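Local coordinates for Non-heme chloroperoxidase CPO-A1 (Streptomyces aureofaciens, PDB 1A8Q), which is a non-heme haloperoxidase able to brominate and may be a chlorinating enzyme in 7-chlorotetracycline biosynthesis, at residues I50-R55 / D74-L79; T215-G220 / A242-Y247. One frame throughout, in Å; residues are numbered along the deposited sequence.

Contact 1: residues I50-R55 / D74-L79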
loop_
_atom_site.group_PDB
_atom_site.type_symbol
_atom_site.label_atom_id
_atom_site.label_comp_id
_atom_site.label_asym_id
_atom_site.label_seq_id
_atom_site.Cartn_x
_atom_site.Cartn_y
_atom_site.Cartn_z
ATOM N N ILE A 50 10.127 -3.906 -8.829
ATOM C CA ILE A 50 10.663 -4.394 -7.574
ATOM C C ILE A 50 9.544 -4.375 -6.537
ATOM O O ILE A 50 8.764 -3.431 -6.474
ATOM C CB ILE A 50 11.802 -3.470 -7.070
ATOM C CG1 ILE A 50 13.058 -3.693 -7.937
ATOM C CG2 ILE A 50 12.197 -3.724 -5.620
ATOM C CD1 ILE A 50 13.955 -2.479 -7.985
ATOM N N ALA A 51 9.451 -5.447 -5.713
ATOM C CA ALA A 51 8.399 -5.395 -4.674
ATOM C C ALA A 51 8.942 -6.100 -3.433
ATOM O O ALA A 51 9.319 -7.267 -3.481
ATOM C CB ALA A 51 7.087 -6.033 -5.105
ATOM N N HIS A 52 9.037 -5.317 -2.339
ATOM C CA HIS A 52 9.616 -5.841 -1.113
ATOM C C HIS A 52 8.508 -6.228 -0.153
ATOM O O HIS A 52 7.355 -5.832 -0.300
ATOM C CB HIS A 52 10.523 -4.824 -0.381
ATOM C CG HIS A 52 9.830 -3.534 -0.055
ATOM N ND1 HIS A 52 9.241 -2.752 -1.011
ATOM C CD2 HIS A 52 9.622 -2.905 1.146
ATOM C CE1 HIS A 52 8.721 -1.671 -0.468
ATOM N NE2 HIS A 52 8.941 -1.728 0.847
ATOM N N ASP A 53 8.865 -7.070 0.821
ATOM C CA ASP A 53 7.949 -7.446 1.877
ATOM C C ASP A 53 8.322 -6.611 3.131
ATOM O O ASP A 53 9.496 -6.609 3.533
ATOM C CB ASP A 53 8.169 -8.924 2.266
ATOM C CG ASP A 53 7.712 -9.901 1.169
ATOM O OD1 ASP A 53 7.048 -9.520 0.190
ATOM O OD2 ASP A 53 8.016 -11.108 1.337
ATOM N N ARG A 54 7.332 -5.918 3.655
ATOM C CA ARG A 54 7.573 -5.053 4.845
ATOM C C ARG A 54 8.088 -5.927 5.989
ATOM O O ARG A 54 7.772 -7.111 6.065
ATOM C CB ARG A 54 6.247 -4.396 5.204
ATOM C CG ARG A 54 6.307 -3.425 6.409
ATOM C CD ARG A 54 5.028 -2.558 6.483
ATOM N NE ARG A 54 5.011 -1.731 5.259
ATOM C CZ ARG A 54 4.100 -1.840 4.312
ATOM N NH1 ARG A 54 3.039 -2.639 4.322
ATOM N NH2 ARG A 54 4.236 -1.051 3.219
ATOM N N ARG A 55 8.892 -5.354 6.874
ATOM C CA ARG A 55 9.387 -6.113 8.045
ATOM C C ARG A 55 8.215 -6.822 8.680
ATOM O O ARG A 55 7.101 -6.348 8.811
ATOM C CB ARG A 55 10.063 -5.158 9.046
ATOM C CG ARG A 55 9.057 -4.143 9.600
ATOM C CD ARG A 55 9.800 -2.954 10.198
ATOM N NE ARG A 55 10.604 -3.261 11.360
ATOM C CZ ARG A 55 11.926 -3.212 11.489
ATOM N NH1 ARG A 55 12.817 -2.888 10.586
ATOM N NH2 ARG A 55 12.434 -3.535 12.687
ATOM N N ASP A 74 12.552 4.135 6.463
ATOM C CA ASP A 74 13.982 3.992 6.504
ATOM C C ASP A 74 14.375 2.632 5.904
ATOM O O ASP A 74 15.446 2.495 5.328
ATOM C CB ASP A 74 14.607 4.159 7.891
ATOM C CG ASP A 74 14.470 5.578 8.429
ATOM O OD1 ASP A 74 14.085 6.492 7.711
ATOM O OD2 ASP A 74 14.733 5.762 9.660
ATOM N N ASP A 75 13.538 1.612 6.160
ATOM C CA ASP A 75 13.794 0.318 5.511
ATOM C C ASP A 75 13.683 0.486 3.994
ATOM O O ASP A 75 14.567 -0.035 3.302
ATOM C CB ASP A 75 12.793 -0.734 5.983
ATOM C CG ASP A 75 13.016 -1.187 7.425
ATOM O OD1 ASP A 75 14.010 -0.871 8.079
ATOM O OD2 ASP A 75 12.117 -1.939 7.890
ATOM N N LEU A 76 12.711 1.232 3.508
ATOM C CA LEU A 76 12.587 1.503 2.067
ATOM C C LEU A 76 13.814 2.269 1.587
ATOM O O LEU A 76 14.423 1.926 0.561
ATOM C CB LEU A 76 11.268 2.238 1.794
ATOM C CG LEU A 76 11.062 2.721 0.344
ATOM C CD1 LEU A 76 10.948 1.490 -0.555
ATOM C CD2 LEU A 76 9.815 3.580 0.225
ATOM N N ASN A 77 14.278 3.252 2.382
ATOM C CA ASN A 77 15.500 3.977 2.012
ATOM C C ASN A 77 16.696 3.056 1.879
ATOM O O ASN A 77 17.528 3.193 0.968
ATOM C CB ASN A 77 15.794 5.104 3.014
ATOM C CG ASN A 77 17.086 5.836 2.679
ATOM O OD1 ASN A 77 18.071 5.829 3.420
ATOM N ND2 ASN A 77 17.097 6.448 1.525
ATOM N N ASP A 78 16.822 2.078 2.788
ATOM C CA ASP A 78 17.955 1.144 2.720
ATOM C C ASP A 78 17.891 0.315 1.437
ATOM O O ASP A 78 18.944 0.086 0.844
ATOM C CB ASP A 78 18.012 0.204 3.934
ATOM C CG ASP A 78 18.495 0.888 5.206
ATOM O OD1 ASP A 78 19.105 1.985 5.127
ATOM O OD2 ASP A 78 18.245 0.330 6.284
ATOM N N LEU A 79 16.706 -0.087 1.001
ATOM C CA LEU A 79 16.565 -0.896 -0.211
ATOM C C LEU A 79 16.918 -0.066 -1.443
ATOM O O LEU A 79 17.676 -0.506 -2.302
ATOM C CB LEU A 79 15.111 -1.390 -0.308
ATOM C CG LEU A 79 14.765 -2.179 -1.581
ATOM C CD1 LEU A 79 15.389 -3.555 -1.559
ATOM C CD2 LEU A 79 13.245 -2.281 -1.707
HETATM O O HOH W 1 9.775 -2.614 6.543
HETATM O O HOH W 2 15.561 -2.116 10.053
#
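Arg55 and Asp75 carry the polar half of this contact through a salt bridge. Arg55 NH1 meets Asp75 OD2 at 2.9 Å, nearly straight (172°) and in the guanidinium plane, on the syn lone pair of the carboxylate; guanidinium and carboxylate are close to coplanar. With CG between its backbone N and carbonyl carbon (chi1 63°) and a bend at chi3, the Arg55 chain curls so that CD too passes OD2. Two waters add to the grip: one accepts from Arg55 N and donates to Asp75 OD2, the other accepts from Arg55 NH1 and donates to Asp75 OD1. OD1 also pairs with Arg6, so Asp75 is shared by two arginines.

The apolar half centres on His52. Leu79 CD2 lies 4.0 Å from His52 CB, while Leu76 CD1 comes within 3.9 Å of His52 CE1 and, on the strand, Ile50 CG2 reaches Leu79 CD2. Both leucine methyls approach the imidazole obliquely from the same side of its plane; the ring hydrogen-bonds through NE2 to Glu99, which also pairs with Arg54.

Strand 48-52 and the loop after it thus pack against helix 69-82, a buried helix-on-sheet layer of the alpha/beta hydrolase fold.

Contact 2: residues T215-G220 / A242-Y247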
loop_
_atom_site.group_PDB
_atom_site.type_symbol
_atom_site.label_atom_id
_atom_site.label_comp_id
_atom_site.label_asym_id
_atom_site.label_seq_id
_atom_site.Cartn_x
_atom_site.Cartn_y
_atom_site.Cartn_z
ATOM N N THR A 215 2.214 12.970 -9.326
ATOM C CA THR A 215 1.636 11.971 -8.442
ATOM C C THR A 215 0.258 11.634 -8.958
ATOM O O THR A 215 -0.526 12.532 -9.297
ATOM C CB THR A 215 1.520 12.519 -6.994
ATOM O OG1 THR A 215 2.834 12.805 -6.487
ATOM C CG2 THR A 215 0.830 11.447 -6.150
ATOM N N LEU A 216 -0.037 10.354 -9.109
ATOM C CA LEU A 216 -1.344 9.889 -9.484
ATOM C C LEU A 216 -2.023 9.263 -8.267
ATOM O O LEU A 216 -1.412 8.401 -7.636
ATOM C CB LEU A 216 -1.202 8.784 -10.552
ATOM C CG LEU A 216 -2.491 8.082 -10.956
ATOM C CD1 LEU A 216 -3.520 8.964 -11.631
ATOM C CD2 LEU A 216 -2.131 6.911 -11.897
ATOM N N VAL A 217 -3.225 9.679 -7.985
ATOM C CA VAL A 217 -3.992 9.120 -6.865
ATOM C C VAL A 217 -5.150 8.365 -7.468
ATOM O O VAL A 217 -5.933 8.906 -8.270
ATOM C CB VAL A 217 -4.507 10.257 -5.942
ATOM C CG1 VAL A 217 -5.318 9.621 -4.811
ATOM C CG2 VAL A 217 -3.321 11.043 -5.384
ATOM N N VAL A 218 -5.254 7.034 -7.247
ATOM C CA VAL A 218 -6.355 6.227 -7.758
ATOM C C VAL A 218 -7.164 5.696 -6.571
ATOM O O VAL A 218 -6.501 5.291 -5.620
ATOM C CB VAL A 218 -5.816 4.997 -8.548
ATOM C CG1 VAL A 218 -6.938 4.072 -9.000
ATOM C CG2 VAL A 218 -5.049 5.516 -9.775
ATOM N N HIS A 219 -8.498 5.700 -6.598
ATOM C CA HIS A 219 -9.206 5.192 -5.426
ATOM C C HIS A 219 -10.580 4.744 -5.874
ATOM O O HIS A 219 -11.196 5.423 -6.726
ATOM C CB HIS A 219 -9.344 6.340 -4.403
ATOM C CG HIS A 219 -9.358 5.928 -2.963
ATOM N ND1 HIS A 219 -8.346 6.228 -2.138
ATOM C CD2 HIS A 219 -10.277 5.223 -2.256
ATOM C CE1 HIS A 219 -8.574 5.732 -0.913
ATOM N NE2 HIS A 219 -9.739 5.120 -0.977
ATOM N N GLY A 220 -11.047 3.634 -5.326
ATOM C CA GLY A 220 -12.385 3.157 -5.705
ATOM C C GLY A 220 -13.405 3.904 -4.845
ATOM O O GLY A 220 -13.153 4.113 -3.655
ATOM N N ALA A 242 -1.082 16.926 -8.258
ATOM C CA ALA A 242 -1.578 15.551 -8.318
ATOM C C ALA A 242 -2.748 15.366 -9.251
ATOM O O ALA A 242 -3.591 16.271 -9.426
ATOM C CB ALA A 242 -2.004 15.189 -6.884
ATOM N N GLU A 243 -2.872 14.193 -9.893
ATOM C CA GLU A 243 -4.037 13.809 -10.656
ATOM C C GLU A 243 -4.893 12.810 -9.881
ATOM O O GLU A 243 -4.271 11.957 -9.225
ATOM C CB GLU A 243 -3.663 13.123 -11.995
ATOM C CG GLU A 243 -2.374 13.624 -12.600
ATOM C CD GLU A 243 -1.793 12.900 -13.794
ATOM O OE1 GLU A 243 -2.178 11.787 -14.215
ATOM O OE2 GLU A 243 -0.816 13.468 -14.352
ATOM N N LEU A 244 -6.206 12.896 -9.924
ATOM C CA LEU A 244 -7.038 11.913 -9.222
ATOM C C LEU A 244 -7.852 11.121 -10.231
ATOM O O LEU A 244 -8.387 11.689 -11.195
ATOM C CB LEU A 244 -8.001 12.609 -8.253
ATOM C CG LEU A 244 -9.118 11.775 -7.634
ATOM C CD1 LEU A 244 -8.538 10.830 -6.560
ATOM C CD2 LEU A 244 -10.152 12.667 -6.934
ATOM N N LYS A 245 -7.912 9.780 -10.110
ATOM C CA LYS A 245 -8.780 8.981 -10.945
ATOM C C LYS A 245 -9.684 8.177 -10.011
ATOM O O LYS A 245 -9.153 7.340 -9.256
ATOM C CB LYS A 245 -8.007 8.036 -11.889
ATOM C CG LYS A 245 -7.268 8.761 -13.009
ATOM C CD LYS A 245 -6.597 7.799 -14.007
ATOM C CE LYS A 245 -6.213 8.634 -15.244
ATOM N NZ LYS A 245 -5.932 7.751 -16.407
ATOM N N VAL A 246 -10.968 8.455 -9.991
ATOM C CA VAL A 246 -11.929 7.718 -9.186
ATOM C C VAL A 246 -12.381 6.480 -9.964
ATOM O O VAL A 246 -12.799 6.588 -11.113
ATOM C CB VAL A 246 -13.142 8.561 -8.796
ATOM C CG1 VAL A 246 -14.202 7.741 -8.060
ATOM C CG2 VAL A 246 -12.575 9.734 -7.983
ATOM N N TYR A 247 -12.279 5.316 -9.314
ATOM C CA TYR A 247 -12.745 4.085 -9.993
ATOM C C TYR A 247 -14.137 3.789 -9.485
ATOM O O TYR A 247 -14.323 3.283 -8.364
ATOM C CB TYR A 247 -11.786 2.919 -9.723
ATOM C CG TYR A 247 -10.554 2.842 -10.587
ATOM C CD1 TYR A 247 -10.007 3.923 -11.252
ATOM C CD2 TYR A 247 -9.865 1.624 -10.695
ATOM C CE1 TYR A 247 -8.846 3.832 -12.014
ATOM C CE2 TYR A 247 -8.696 1.523 -11.386
ATOM C CZ TYR A 247 -8.232 2.590 -12.128
ATOM O OH TYR A 247 -7.052 2.462 -12.788
#
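Val218 and Tyr247 meet in a CH-pi contact between these two strands. Val218 CG1, anti to its backbone N (chi1 175°), sits over the centre of the phenol ring of Tyr247, 3.6 Å from the centroid and 14° off the ring normal. On the same face of the sheet Leu216 CD1 lies against the Lys245 chain, 4.0 Å from Lys245 CG, and near the carboxylate end of Glu243. On the other face Val217 CG1 meets Leu244 CD1 at 3.9 Å.

Beneath these side chains runs the parallel ladder that sets their register. Glu243 N, Lys245 N and Tyr247 N donate in turn to the carbonyls of Thr215, Val217 and His219, and Val217 N and His219 N donate back to those of Glu243 and Lys245. The bond from His219 N to Lys245 O is the longest, at 3.2 Å. CA-H...O contacts fill in alongside, among them Gly220 CA to Tyr247 O at 3.3 Å.

Farther out, helix 260-272 covers the face of Leu216 and Tyr247: Asp267 binds both Tyr247 OH and Lys245 NZ, and Lys263 makes a cation-pi contact with the ring. Lys274, just past the helix, pairs with Glu243. Helix 232-238, the crossover of this beta-alpha-beta unit, packs on Val217 and Leu244.

Strand 243-247 is the outermost strand at this end of the sheet. Five backbone bonds hold it to its neighbour, while the Tyr247 ring is held by the Val218 methyl over one face and by Asp267 at its hydroxyl. Charged tips along this edge are paired with the C-terminal helix and the residue at the chain end, so polar anchoring accompanies apolar packing.

Overall arrangement
Both contacts belong to the same mixed sheet but lie on opposite sides of the chain's centre, with centres about 24 Å apart and nearest atoms about 13 Å apart. Contact 1 attaches a helix to strand 48-52, whereas contact 2 joins the last two strands at one edge, beyond the intervening strands 21-25, 88-93 and 112-118. Their relation to the catalytic triad of Ser94, Asp223 and His252 differs. Contact 1 lies away from it. In contact 2 the His219 side chain is about 4 Å from that of Asp223 and about 6 Å from that of His252, and strand 215-220 ends three residues before Asp223.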